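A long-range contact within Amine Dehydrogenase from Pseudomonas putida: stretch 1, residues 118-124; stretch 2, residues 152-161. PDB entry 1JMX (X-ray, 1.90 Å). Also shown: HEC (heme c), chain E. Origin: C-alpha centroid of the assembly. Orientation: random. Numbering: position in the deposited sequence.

Stretch 1 (118-124) EWEHLVN
Stretch 2, residues 152-161: VVPDLAKRYP

Two helices cross here at 135° between their N-to-C directions, their axes 9.2 Å apart at closest approach. Stretch 1 lies within a longer helix; stretch 2 enters already helical and stays so to Arg159, with a kink at Pro154, whose N makes no bond to the preceding turn; Tyr160 then leaves helical geometry at phi/psi -129/69. The register is set by Trp119 and Val153, whose CA atoms lie 5.7 Å apart.

Trp119 organizes the contact. Its CA-to-CB bond points toward stretch 2, and chi1 -81° (m) with chi2 124° turns the indole against that helix, in reach of Val153, Leu156 and Ala157 on the helix and of Tyr160 just past its end. Leu156, chi1 m and chi2 t, covers one face of the indole: its CB sits 3.6 Å from the centroid of the five-membered ring, 4° off the normal, a CH-pi contact, while its CD1 comes 3.6 Å from Trp119 CE3. Ala157 CB is 4.0 Å from Trp119 CD1. Where the helix ends, Tyr160 O lies at the ring edge and accepts a weak hydrogen bond from Trp119 NE1 (3.4 Å, 155°), so a polar group within a buried side chain finds a backbone partner. Tyr160, chi1 -47° (m), also brings its CB to 3.8 Å from Trp119 CZ2.

One turn on from Trp119, Val123 (chi1 t) places CG2 3.7 Å from CG2 of Val153, also t. Val153 packs against Trp119 and Glu120 as well: its CG1 lies 4.0 Å from Trp119 CB, and its CG2 lies 3.9 Å from Glu120 CA.

The heme c borders this apolar cluster, its CMB 3.8 Å from Trp119 CZ3 and 3.9 Å from Leu156 CD1. Leu122, chi1 t with chi2 143° between wells, puts CD1 just 3.2 Å from heme CMA.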

# COMPACT_ATOMS: atom_id res chain seq x y z
N GLU A 118 17.21 -2.04 -18.71
CA GLU A 118 17.14 -1.68 -17.30
C GLU A 118 15.70 -1.78 -16.80
O GLU A 118 15.47 -2.00 -15.61
CB GLU A 118 17.72 -0.28 -17.08
CG GLU A 118 19.19 -0.16 -17.46
CD GLU A 118 20.09 -1.04 -16.62
OE1 GLU A 118 19.98 -0.98 -15.39
OE2 GLU A 118 20.91 -1.80 -17.17
N TRP A 119 14.74 -1.62 -17.71
CA TRP A 119 13.32 -1.74 -17.38
C TRP A 119 13.02 -3.24 -17.28
O TRP A 119 12.18 -3.65 -16.48
CB TRP A 119 12.41 -1.10 -18.44
CG TRP A 119 12.26 0.40 -18.34
CD1 TRP A 119 12.53 1.32 -19.32
CD2 TRP A 119 11.77 1.16 -17.22
NE1 TRP A 119 12.24 2.59 -18.88
CE2 TRP A 119 11.78 2.53 -17.60
CE3 TRP A 119 11.33 0.82 -15.93
CZ2 TRP A 119 11.37 3.55 -16.73
CZ3 TRP A 119 10.92 1.84 -15.07
CH2 TRP A 119 10.95 3.19 -15.48
N GLU A 120 13.71 -4.04 -18.11
CA GLU A 120 13.54 -5.49 -18.10
C GLU A 120 14.12 -6.09 -16.81
O GLU A 120 13.53 -6.99 -16.22
CB GLU A 120 14.21 -6.13 -19.31
CG GLU A 120 13.95 -7.62 -19.41
CD GLU A 120 14.93 -8.34 -20.33
OE1 GLU A 120 15.60 -9.29 -19.87
OE2 GLU A 120 15.02 -7.96 -21.51
N HIS A 121 15.27 -5.57 -16.37
CA HIS A 121 15.91 -6.03 -15.14
C HIS A 121 15.00 -5.69 -13.97
O HIS A 121 14.90 -6.45 -13.00
CB HIS A 121 17.25 -5.34 -14.91
CG HIS A 121 18.38 -5.91 -15.71
ND1 HIS A 121 18.49 -7.25 -16.00
CD2 HIS A 121 19.47 -5.31 -16.25
CE1 HIS A 121 19.60 -7.46 -16.68
NE2 HIS A 121 20.21 -6.30 -16.85
N LEU A 122 14.35 -4.52 -14.05
CA LEU A 122 13.44 -4.08 -13.00
C LEU A 122 12.27 -5.04 -12.85
O LEU A 122 11.92 -5.40 -11.73
CB LEU A 122 12.95 -2.66 -13.27
CG LEU A 122 11.91 -2.11 -12.29
CD1 LEU A 122 12.16 -0.66 -12.05
CD2 LEU A 122 10.51 -2.33 -12.85
N VAL A 123 11.67 -5.47 -13.96
CA VAL A 123 10.55 -6.41 -13.91
C VAL A 123 10.96 -7.74 -13.25
O VAL A 123 10.23 -8.26 -12.40
CB VAL A 123 9.97 -6.69 -15.31
CG1 VAL A 123 8.89 -7.76 -15.23
CG2 VAL A 123 9.38 -5.42 -15.89
N ASN A 124 12.13 -8.26 -13.61
CA ASN A 124 12.63 -9.51 -13.03
C ASN A 124 12.87 -9.37 -11.54
O ASN A 124 12.62 -10.31 -10.79
CB ASN A 124 13.92 -9.95 -13.74
CG ASN A 124 13.65 -10.62 -15.06
OD1 ASN A 124 13.28 -11.79 -15.11
ND2 ASN A 124 13.80 -9.88 -16.14
N VAL A 152 4.77 -4.02 -21.61
CA VAL A 152 5.17 -2.96 -20.69
C VAL A 152 6.61 -2.45 -20.80
O VAL A 152 6.82 -1.24 -20.86
CB VAL A 152 4.86 -3.34 -19.22
CG1 VAL A 152 5.14 -2.16 -18.29
CG2 VAL A 152 3.40 -3.79 -19.09
N VAL A 153 7.58 -3.36 -20.83
CA VAL A 153 8.98 -2.94 -20.92
C VAL A 153 9.24 -2.00 -22.11
O VAL A 153 9.85 -0.95 -21.94
CB VAL A 153 9.96 -4.15 -20.92
CG1 VAL A 153 11.38 -3.70 -21.26
CG2 VAL A 153 9.94 -4.83 -19.55
N PRO A 154 8.78 -2.37 -23.33
CA PRO A 154 8.97 -1.54 -24.52
C PRO A 154 8.24 -0.19 -24.45
O PRO A 154 8.67 0.79 -25.04
CB PRO A 154 8.38 -2.41 -25.63
CG PRO A 154 8.60 -3.78 -25.13
CD PRO A 154 8.20 -3.67 -23.70
N ASP A 155 7.11 -0.15 -23.74
CA ASP A 155 6.34 1.07 -23.58
C ASP A 155 7.07 1.98 -22.60
O ASP A 155 7.24 3.17 -22.85
CB ASP A 155 4.92 0.75 -23.06
CG ASP A 155 4.00 1.97 -23.03
OD1 ASP A 155 3.39 2.24 -21.96
OD2 ASP A 155 3.88 2.65 -24.07
N LEU A 156 7.54 1.40 -21.50
CA LEU A 156 8.27 2.13 -20.47
C LEU A 156 9.54 2.74 -21.06
O LEU A 156 9.92 3.85 -20.70
CB LEU A 156 8.65 1.20 -19.31
CG LEU A 156 7.63 0.68 -18.31
CD1 LEU A 156 8.27 -0.38 -17.43
CD2 LEU A 156 7.09 1.81 -17.46
N ALA A 157 10.18 2.01 -21.97
CA ALA A 157 11.40 2.47 -22.61
C ALA A 157 11.15 3.62 -23.59
O ALA A 157 12.00 4.49 -23.76
CB ALA A 157 12.08 1.32 -23.33
N LYS A 158 10.00 3.60 -24.24
CA LYS A 158 9.66 4.66 -25.18
C LYS A 158 9.19 5.93 -24.46
O LYS A 158 9.54 7.05 -24.85
CB LYS A 158 8.58 4.16 -26.14
CG LYS A 158 8.18 5.17 -27.20
CD LYS A 158 7.20 4.58 -28.22
CE LYS A 158 7.93 3.69 -29.23
NZ LYS A 158 7.04 3.29 -30.38
N ARG A 159 8.42 5.75 -23.39
CA ARG A 159 7.90 6.86 -22.61
C ARG A 159 8.95 7.49 -21.69
O ARG A 159 9.01 8.71 -21.55
CB ARG A 159 6.69 6.41 -21.77
CG ARG A 159 5.59 5.72 -22.57
CD ARG A 159 4.21 5.83 -21.91
NE ARG A 159 4.16 5.40 -20.51
CZ ARG A 159 3.19 5.75 -19.66
NH1 ARG A 159 2.19 6.54 -20.06
NH2 ARG A 159 3.22 5.36 -18.38
N TYR A 160 9.79 6.64 -21.09
CA TYR A 160 10.82 7.11 -20.16
C TYR A 160 12.20 6.57 -20.50
O TYR A 160 12.75 5.79 -19.73
CB TYR A 160 10.46 6.69 -18.74
CG TYR A 160 9.03 6.94 -18.34
CD1 TYR A 160 8.23 5.90 -17.88
CD2 TYR A 160 8.48 8.23 -18.41
CE1 TYR A 160 6.91 6.13 -17.49
CE2 TYR A 160 7.17 8.47 -18.02
CZ TYR A 160 6.38 7.42 -17.56
OH TYR A 160 5.09 7.65 -17.14
N PRO A 161 12.79 7.01 -21.62
CA PRO A 161 14.11 6.59 -22.10
C PRO A 161 15.28 7.23 -21.37
O PRO A 161 15.17 8.35 -20.88
CB PRO A 161 14.09 7.02 -23.56
CG PRO A 161 13.34 8.30 -23.49
CD PRO A 161 12.19 7.97 -22.57
FE HEC E . 7.67 -1.36 -8.15
CHA HEC E . 10.13 -0.18 -6.21
CHB HEC E . 9.01 0.29 -10.77
CHC HEC E . 5.30 -2.67 -10.17
CHD HEC E . 6.35 -3.05 -5.47
NA HEC E . 9.21 -0.18 -8.42
C1A HEC E . 10.13 0.21 -7.51
C2A HEC E . 11.12 1.08 -8.08
C3A HEC E . 10.79 1.23 -9.36
C4A HEC E . 9.62 0.43 -9.58
CMA HEC E . 11.53 2.05 -10.40
CAA HEC E . 12.30 1.68 -7.35
CBA HEC E . 13.52 1.01 -7.97
CGA HEC E . 14.87 1.39 -7.40
O1A HEC E . 14.97 2.19 -6.49
O2A HEC E . 15.84 0.86 -7.89
NB HEC E . 7.24 -1.22 -10.04
C1B HEC E . 7.91 -0.48 -11.02
C2B HEC E . 7.36 -0.63 -12.32
C3B HEC E . 6.32 -1.49 -12.17
C4B HEC E . 6.23 -1.84 -10.75
CMB HEC E . 7.87 0.04 -13.62
CAB HEC E . 5.46 -1.97 -13.34
CBB HEC E . 5.73 -3.40 -13.82
NC HEC E . 6.14 -2.57 -7.87
C1C HEC E . 5.24 -3.01 -8.82
C2C HEC E . 4.24 -3.87 -8.26
C3C HEC E . 4.52 -3.97 -6.96
C4C HEC E . 5.71 -3.18 -6.70
CMC HEC E . 3.10 -4.52 -9.04
CAC HEC E . 3.60 -4.68 -5.98
CBC HEC E . 3.77 -6.16 -5.70
ND HEC E . 8.14 -1.58 -6.25
C1D HEC E . 7.51 -2.31 -5.26
C2D HEC E . 8.22 -2.20 -3.98
C3D HEC E . 9.29 -1.38 -4.26
C4D HEC E . 9.20 -1.02 -5.62
CMD HEC E . 7.83 -2.87 -2.67
CAD HEC E . 10.44 -0.87 -3.38
CBD HEC E . 10.42 -1.22 -1.93
CGD HEC E . 9.79 -0.13 -1.13
O1D HEC E . 8.98 0.64 -1.69
O2D HEC E . 10.10 -0.02 0.08